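Local coordinates for Mlr7391 protein (Mesorhizobium loti, PDB 3HK4) that is of unknown function but has the NTF2-like, SnoaL-type fold and may act as a polyketide cyclase-like lyase, at residues A[22-33]-A[90-101]. Sequence-based numbering, arbitrary orientation.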
ATOM      1  N   ILE A  22     -19.180  -6.202  22.381  1.00 39.94           N
ATOM      2  CA  ILE A  22     -18.362  -5.171  21.737  1.00 38.32           C
ATOM      3  C   ILE A  22     -17.344  -4.645  22.723  1.00 37.88           C
ATOM      4  O   ILE A  22     -16.204  -4.414  22.371  1.00 36.18           O
ATOM      5  CB  ILE A  22     -19.224  -4.000  21.247  1.00 39.80           C
ATOM      6  CG1 ILE A  22     -20.288  -4.514  20.257  1.00 48.82           C
ATOM      7  CG2 ILE A  22     -18.355  -2.872  20.581  1.00 39.15           C
ATOM      8  CD1 ILE A  22     -19.714  -5.269  19.049  1.00 47.54           C
ATOM      9  N   ALA A  23     -17.752  -4.446  23.977  1.00 36.08           N
ATOM     10  CA  ALA A  23     -16.836  -3.945  24.988  1.00 34.94           C
ATOM     11  C   ALA A  23     -15.581  -4.873  25.157  1.00 33.31           C
ATOM     12  O   ALA A  23     -14.442  -4.413  25.294  1.00 31.28           O
ATOM     13  CB  ALA A  23     -17.579  -3.783  26.295  1.00 34.94           C
ATOM     14  N   GLU A  24     -15.816  -6.171  25.157  1.00 33.20           N
ATOM     15  CA  GLU A  24     -14.761  -7.189  25.298  1.00 34.96           C
ATOM     16  C   GLU A  24     -13.751  -7.198  24.140  1.00 33.15           C
ATOM     17  O   GLU A  24     -12.538  -7.191  24.358  1.00 34.03           O
ATOM     18  CB  GLU A  24     -15.412  -8.578  25.429  1.00 37.27           C
ATOM     19  CG  GLU A  24     -16.031  -8.784  26.817  1.00 38.40           C
ATOM     20  CD  GLU A  24     -16.880 -10.077  26.967  1.00 42.39           C
ATOM     21  OE1 GLU A  24     -17.319 -10.654  25.951  1.00 47.85           O
ATOM     22  OE2 GLU A  24     -17.111 -10.495  28.129  1.00 49.41           O
ATOM     23  N   ILE A  25     -14.281  -7.270  22.927  1.00 32.83           N
ATOM     24  CA  ILE A  25     -13.523  -7.179  21.699  1.00 30.05           C
ATOM     25  C   ILE A  25     -12.739  -5.890  21.675  1.00 31.93           C
ATOM     26  O   ILE A  25     -11.540  -5.876  21.423  1.00 32.49           O
ATOM     27  CB  ILE A  25     -14.467  -7.192  20.488  1.00 29.66           C
ATOM     28  CG1 ILE A  25     -15.105  -8.543  20.334  1.00 30.46           C
ATOM     29  CG2 ILE A  25     -13.738  -6.819  19.191  1.00 31.20           C
ATOM     30  CD1 ILE A  25     -16.172  -8.565  19.252  1.00 31.39           C
ATOM     31  N   ALA A  26     -13.406  -4.789  21.980  1.00 31.57           N
ATOM     32  CA  ALA A  26     -12.761  -3.501  21.978  1.00 27.44           C
ATOM     33  C   ALA A  26     -11.580  -3.434  22.921  1.00 28.55           C
ATOM     34  O   ALA A  26     -10.544  -2.868  22.564  1.00 28.93           O
ATOM     35  CB  ALA A  26     -13.782  -2.399  22.352  1.00 29.34           C
ATOM     36  N   LYS A  27     -11.756  -3.959  24.132  1.00 26.00           N
ATOM     37  CA  LYS A  27     -10.714  -3.974  25.140  1.00 28.90           C
ATOM     38  C   LYS A  27      -9.563  -4.859  24.728  1.00 27.52           C
ATOM     39  O   LYS A  27      -8.402  -4.481  24.845  1.00 28.76           O
ATOM     40  CB  LYS A  27     -11.291  -4.436  26.458  1.00 30.65           C
ATOM     41  CG  LYS A  27     -10.295  -4.517  27.612  1.00 37.18           C
ATOM     42  CD  LYS A  27     -10.935  -5.184  28.848  1.00 37.66           C
ATOM     43  CE  LYS A  27      -9.984  -5.175  30.080  1.00 48.37           C
ATOM     44  NZ  LYS A  27      -8.718  -5.945  29.919  1.00 51.51           N
ATOM     45  N   ASP A  28      -9.852  -6.023  24.200  1.00 32.28           N
ATOM     46  CA  ASP A  28      -8.765  -6.928  23.805  1.00 30.58           C
ATOM     47  C   ASP A  28      -7.960  -6.291  22.668  1.00 31.07           C
ATOM     48  O   ASP A  28      -6.747  -6.196  22.740  1.00 31.84           O
ATOM     49  CB  ASP A  28      -9.347  -8.275  23.402  1.00 32.14           C
ATOM     50  CG  ASP A  28      -8.307  -9.317  23.133  1.00 32.00           C
ATOM     51  OD1 ASP A  28      -7.265  -9.317  23.802  1.00 27.96           O
ATOM     52  OD2 ASP A  28      -8.546 -10.162  22.244  1.00 30.22           O
ATOM     53  N   PHE A  29      -8.650  -5.870  21.620  1.00 28.97           N
ATOM     54  CA  PHE A  29      -8.027  -5.247  20.431  1.00 26.90           C
ATOM     55  C   PHE A  29      -7.167  -4.065  20.829  1.00 30.36           C
ATOM     56  O   PHE A  29      -6.044  -3.937  20.370  1.00 30.23           O
ATOM     57  CB  PHE A  29      -9.156  -4.843  19.477  1.00 29.37           C
ATOM     58  CG  PHE A  29      -8.711  -4.231  18.194  1.00 30.27           C
ATOM     59  CD1 PHE A  29      -8.433  -4.999  17.120  1.00 27.26           C
ATOM     60  CD2 PHE A  29      -8.663  -2.856  18.053  1.00 30.67           C
ATOM     61  CE1 PHE A  29      -8.041  -4.395  15.907  1.00 32.21           C
ATOM     62  CE2 PHE A  29      -8.268  -2.258  16.868  1.00 33.79           C
ATOM     63  CZ  PHE A  29      -7.977  -3.050  15.794  1.00 31.63           C
ATOM     64  N   THR A  30      -7.679  -3.232  21.722  1.00 30.85           N
ATOM     65  CA  THR A  30      -6.938  -2.038  22.183  1.00 31.15           C
ATOM     66  C   THR A  30      -5.682  -2.433  22.933  1.00 29.89           C
ATOM     67  O   THR A  30      -4.625  -1.856  22.715  1.00 30.44           O
ATOM     68  CB  THR A  30      -7.837  -1.131  23.049  1.00 30.23           C
ATOM     69  OG1 THR A  30      -8.978  -0.786  22.257  1.00 29.09           O
ATOM     70  CG2 THR A  30      -7.077   0.149  23.498  1.00 31.72           C
ATOM     71  N   GLU A  31      -5.795  -3.409  23.815  1.00 29.16           N
ATOM     72  CA  GLU A  31      -4.650  -3.853  24.580  1.00 31.70           C
ATOM     73  C   GLU A  31      -3.583  -4.416  23.652  1.00 29.74           C
ATOM     74  O   GLU A  31      -2.397  -4.185  23.829  1.00 28.17           O
ATOM     75  CB  GLU A  31      -5.086  -4.881  25.638  1.00 33.16           C
ATOM     76  CG  GLU A  31      -5.866  -4.249  26.799  1.00 36.96           C
ATOM     77  CD  GLU A  31      -6.442  -5.274  27.804  1.00 40.19           C
ATOM     78  OE1 GLU A  31      -6.175  -6.498  27.682  1.00 46.50           O
ATOM     79  OE2 GLU A  31      -7.185  -4.842  28.720  1.00 51.29           O
ATOM     80  N   LEU A  32      -4.009  -5.200  22.667  1.00 28.09           N
ATOM     81  CA  LEU A  32      -3.086  -5.719  21.703  1.00 28.06           C
ATOM     82  C   LEU A  32      -2.374  -4.605  20.939  1.00 28.75           C
ATOM     83  O   LEU A  32      -1.123  -4.635  20.772  1.00 29.09           O
ATOM     84  CB  LEU A  32      -3.817  -6.721  20.757  1.00 23.98           C
ATOM     85  CG  LEU A  32      -4.179  -8.064  21.335  1.00 26.87           C
ATOM     86  CD1 LEU A  32      -5.169  -8.834  20.369  1.00 23.06           C
ATOM     87  CD2 LEU A  32      -2.953  -8.890  21.576  1.00 33.45           C
ATOM     88  N   LEU A  33      -3.105  -3.588  20.518  1.00 29.41           N
ATOM     89  CA  LEU A  33      -2.435  -2.448  19.820  1.00 30.42           C
ATOM     90  C   LEU A  33      -1.471  -1.743  20.754  1.00 32.50           C
ATOM     91  O   LEU A  33      -0.311  -1.472  20.353  1.00 31.70           O
ATOM     92  CB  LEU A  33      -3.412  -1.427  19.248  1.00 32.09           C
ATOM     93  CG  LEU A  33      -4.417  -1.907  18.187  1.00 33.91           C
ATOM     94  CD1 LEU A  33      -5.149  -0.689  17.570  1.00 31.96           C
ATOM     95  CD2 LEU A  33      -3.824  -2.781  17.129  1.00 37.77           C
ATOM     96  N   PRO A  90     -10.590   2.053  24.580  1.00 32.24           N
ATOM     97  CA  PRO A  90     -11.618   2.254  23.532  1.00 35.01           C
ATOM     98  C   PRO A  90     -12.787   3.085  24.005  1.00 32.12           C
ATOM     99  O   PRO A  90     -13.115   3.039  25.165  1.00 28.28           O
ATOM    100  CB  PRO A  90     -12.133   0.846  23.271  1.00 32.63           C
ATOM    101  CG  PRO A  90     -11.915   0.095  24.601  1.00 33.52           C
ATOM    102  CD  PRO A  90     -10.688   0.727  25.231  1.00 34.43           C
ATOM    103  N   TYR A  91     -13.433   3.773  23.076  1.00 29.64           N
ATOM    104  CA  TYR A  91     -14.634   4.558  23.331  1.00 28.75           C
ATOM    105  C   TYR A  91     -15.705   3.822  22.565  1.00 29.06           C
ATOM    106  O   TYR A  91     -15.577   3.717  21.359  1.00 27.65           O
ATOM    107  CB  TYR A  91     -14.495   5.975  22.770  1.00 29.16           C
ATOM    108  CG  TYR A  91     -13.394   6.748  23.429  1.00 30.26           C
ATOM    109  CD1 TYR A  91     -13.606   7.375  24.634  1.00 37.44           C
ATOM    110  CD2 TYR A  91     -12.123   6.780  22.883  1.00 32.77           C
ATOM    111  CE1 TYR A  91     -12.591   8.044  25.284  1.00 41.43           C
ATOM    112  CE2 TYR A  91     -11.099   7.481  23.505  1.00 36.42           C
ATOM    113  CZ  TYR A  91     -11.330   8.091  24.709  1.00 33.91           C
ATOM    114  OH  TYR A  91     -10.331   8.785  25.351  1.00 39.54           O
ATOM    115  N   VAL A  92     -16.751   3.322  23.225  1.00 28.82           N
ATOM    116  CA  VAL A  92     -17.741   2.469  22.569  1.00 27.75           C
ATOM    117  C   VAL A  92     -19.127   3.094  22.373  1.00 28.52           C
ATOM    118  O   VAL A  92     -19.595   3.894  23.173  1.00 29.30           O
ATOM    119  CB  VAL A  92     -17.932   1.193  23.402  1.00 32.56           C
ATOM    120  CG1 VAL A  92     -19.102   0.298  22.861  1.00 29.57           C
ATOM    121  CG2 VAL A  92     -16.595   0.384  23.495  1.00 32.82           C
ATOM    122  N   ASN A  93     -19.783   2.766  21.268  1.00 28.98           N
ATOM    123  CA  ASN A  93     -21.205   3.144  21.096  1.00 28.64           C
ATOM    124  C   ASN A  93     -21.776   2.145  20.145  1.00 28.15           C
ATOM    125  O   ASN A  93     -21.309   2.044  19.013  1.00 29.25           O
ATOM    126  CB  ASN A  93     -21.388   4.549  20.535  1.00 28.08           C
ATOM    127  CG  ASN A  93     -22.838   4.903  20.290  1.00 31.48           C
ATOM    128  OD1 ASN A  93     -23.545   4.142  19.652  1.00 31.99           O
ATOM    129  ND2 ASN A  93     -23.264   6.082  20.747  1.00 29.23           N
ATOM    130  N   GLY A  94     -22.755   1.380  20.589  1.00 32.17           N
ATOM    131  CA  GLY A  94     -23.388   0.417  19.702  1.00 32.48           C
ATOM    132  C   GLY A  94     -22.453  -0.670  19.193  1.00 32.68           C
ATOM    133  O   GLY A  94     -21.803  -1.306  19.959  1.00 33.40           O
ATOM    134  N   ASP A  95     -22.433  -0.861  17.872  1.00 37.19           N
ATOM    135  CA  ASP A  95     -21.581  -1.851  17.171  1.00 37.25           C
ATOM    136  C   ASP A  95     -20.200  -1.309  16.816  1.00 34.22           C
ATOM    137  O   ASP A  95     -19.500  -1.912  15.993  1.00 34.88           O
ATOM    138  CB  ASP A  95     -22.285  -2.362  15.862  1.00 40.61           C
ATOM    139  CG  ASP A  95     -22.563  -1.222  14.790  1.00 45.89           C
ATOM    140  OD1 ASP A  95     -22.534  -0.042  15.123  1.00 46.99           O
ATOM    141  OD2 ASP A  95     -22.894  -1.512  13.607  1.00 51.06           O
ATOM    142  N   GLN A  96     -19.813  -0.174  17.403  1.00 32.42           N
ATOM    143  CA  GLN A  96     -18.551   0.428  17.076  1.00 30.80           C
ATOM    144  C   GLN A  96     -17.758   0.912  18.260  1.00 29.81           C
ATOM    145  O   GLN A  96     -18.288   1.179  19.320  1.00 29.03           O
ATOM    146  CB  GLN A  96     -18.779   1.639  16.176  1.00 28.46           C
ATOM    147  CG  GLN A  96     -19.502   1.392  14.853  1.00 29.37           C
ATOM    148  CD  GLN A  96     -19.638   2.698  14.089  1.00 34.94           C
ATOM    149  OE1 GLN A  96     -19.871   3.769  14.677  1.00 39.08           O
ATOM    150  NE2 GLN A  96     -19.490   2.626  12.809  1.00 34.71           N
ATOM    151  N   PHE A  97     -16.462   1.013  18.038  1.00 30.73           N
ATOM    152  CA  PHE A  97     -15.556   1.631  18.989  1.00 27.67           C
ATOM    153  C   PHE A  97     -14.521   2.491  18.262  1.00 29.67           C
ATOM    154  O   PHE A  97     -14.242   2.302  17.099  1.00 31.91           O
ATOM    155  CB  PHE A  97     -14.901   0.638  19.916  1.00 24.06           C
ATOM    156  CG  PHE A  97     -13.895  -0.270  19.265  1.00 29.38           C
ATOM    157  CD1 PHE A  97     -14.303  -1.459  18.713  1.00 24.19           C
ATOM    158  CD2 PHE A  97     -12.551   0.034  19.251  1.00 25.87           C
ATOM    159  CE1 PHE A  97     -13.386  -2.320  18.134  1.00 32.37           C
ATOM    160  CE2 PHE A  97     -11.641  -0.813  18.697  1.00 30.58           C
ATOM    161  CZ  PHE A  97     -12.076  -2.016  18.129  1.00 27.86           C
ATOM    162  N   ALA A  98     -14.055   3.501  18.988  1.00 27.11           N
ATOM    163  CA  ALA A  98     -13.104   4.466  18.534  1.00 25.81           C
ATOM    164  C   ALA A  98     -11.892   4.452  19.412  1.00 27.99           C
ATOM    165  O   ALA A  98     -11.994   4.207  20.642  1.00 26.75           O
ATOM    166  CB  ALA A  98     -13.754   5.931  18.581  1.00 22.38           C
ATOM    167  N   LEU A  99     -10.756   4.738  18.795  1.00 29.75           N
ATOM    168  CA  LEU A  99      -9.478   4.878  19.466  1.00 30.51           C
ATOM    169  C   LEU A  99      -8.831   6.162  18.991  1.00 30.48           C
ATOM    170  O   LEU A  99      -9.045   6.612  17.880  1.00 28.83           O
ATOM    171  CB  LEU A  99      -8.533   3.717  19.132  1.00 30.78           C
ATOM    172  CG  LEU A  99      -8.954   2.331  19.588  1.00 35.47           C
ATOM    173  CD1 LEU A  99      -8.040   1.232  18.999  1.00 25.63           C
ATOM    174  CD2 LEU A  99      -8.931   2.328  21.098  1.00 30.53           C
ATOM    175  N   ARG A 100      -8.041   6.761  19.841  1.00 33.27           N
ATOM    176  CA  ARG A 100      -7.317   7.966  19.471  1.00 34.51           C
ATOM    177  C   ARG A 100      -5.826   7.606  19.546  1.00 34.69           C
ATOM    178  O   ARG A 100      -5.367   7.076  20.544  1.00 32.15           O
ATOM    179  CB  ARG A 100      -7.704   9.123  20.381  1.00 38.14           C
ATOM    180  CG  ARG A 100      -7.140  10.516  19.935  1.00 43.51           C
ATOM    181  CD  ARG A 100      -5.789  10.759  20.535  1.00 56.12           C
ATOM    182  NE  ARG A 100      -5.334  12.123  20.361  1.00 59.35           N
ATOM    183  CZ  ARG A 100      -5.788  13.171  21.054  1.00 71.78           C
ATOM    184  NH1 ARG A 100      -6.751  13.055  21.975  1.00 73.64           N
ATOM    185  NH2 ARG A 100      -5.270  14.368  20.807  1.00 69.24           N
ATOM    186  N   PHE A 101      -5.124   7.862  18.445  1.00 32.22           N
ATOM    187  CA  PHE A 101      -3.723   7.530  18.251  1.00 31.50           C
ATOM    188  C   PHE A 101      -2.977   8.825  18.161  1.00 34.97           C
ATOM    189  O   PHE A 101      -3.376   9.678  17.393  1.00 34.51           O
ATOM    190  CB  PHE A 101      -3.543   6.813  16.941  1.00 32.89           C
ATOM    191  CG  PHE A 101      -4.318   5.528  16.830  1.00 29.82           C
ATOM    192  CD1 PHE A 101      -3.821   4.363  17.383  1.00 38.57           C
ATOM    193  CD2 PHE A 101      -5.500   5.474  16.131  1.00 38.75           C
ATOM    194  CE1 PHE A 101      -4.491   3.169  17.264  1.00 39.31           C
ATOM    195  CE2 PHE A 101      -6.203   4.307  16.012  1.00 32.67           C
ATOM    196  CZ  PHE A 101      -5.699   3.128  16.563  1.00 33.75           C
TER
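Ile22, Phe97 and Thr30 bury the most surface where helix 22-33 packs on the beta hairpin formed by strands 90-93 and 96-101. Ile22 rides over the type II' turn from Asn93 to Gln96: a chi1 of -58° sets its CG1 beside the backbone N, 3.6 Å from Gly94 O, and its CG2 anti to that N, where it meets Val92 CG1. One turn further along, the methyl of Ala26 sits over one face of the Phe97 ring in a CH-pi contact, CB 4.0 Å from the ring centroid and also against Pro90 CB. The far end of that ring meets Phe29, Phe97 CZ lying 3.5 Å from Phe29 CD2 with the two planes inclined at 68°. A serine in place of Phe97 would probably open a gap beneath Ala26 and beside Phe29 CD2. Thr30 OG1 donates to Ala26 O (2.6 Å), which also accepts from Thr30 N on the opposite face of its carbonyl plane; the same hydroxyl oxygen lies 3.3 Å from Leu99 CD2. Leu33 CD1 touches Leu99 CD1 and reaches the edge of the Phe101 ring. The helix thus covers the hairpin end of the curved NTF2-like sheet, where Tyr122 of strand 114-125 stacks on Phe97 and helix 38-45 packs against Phe29 and Leu33.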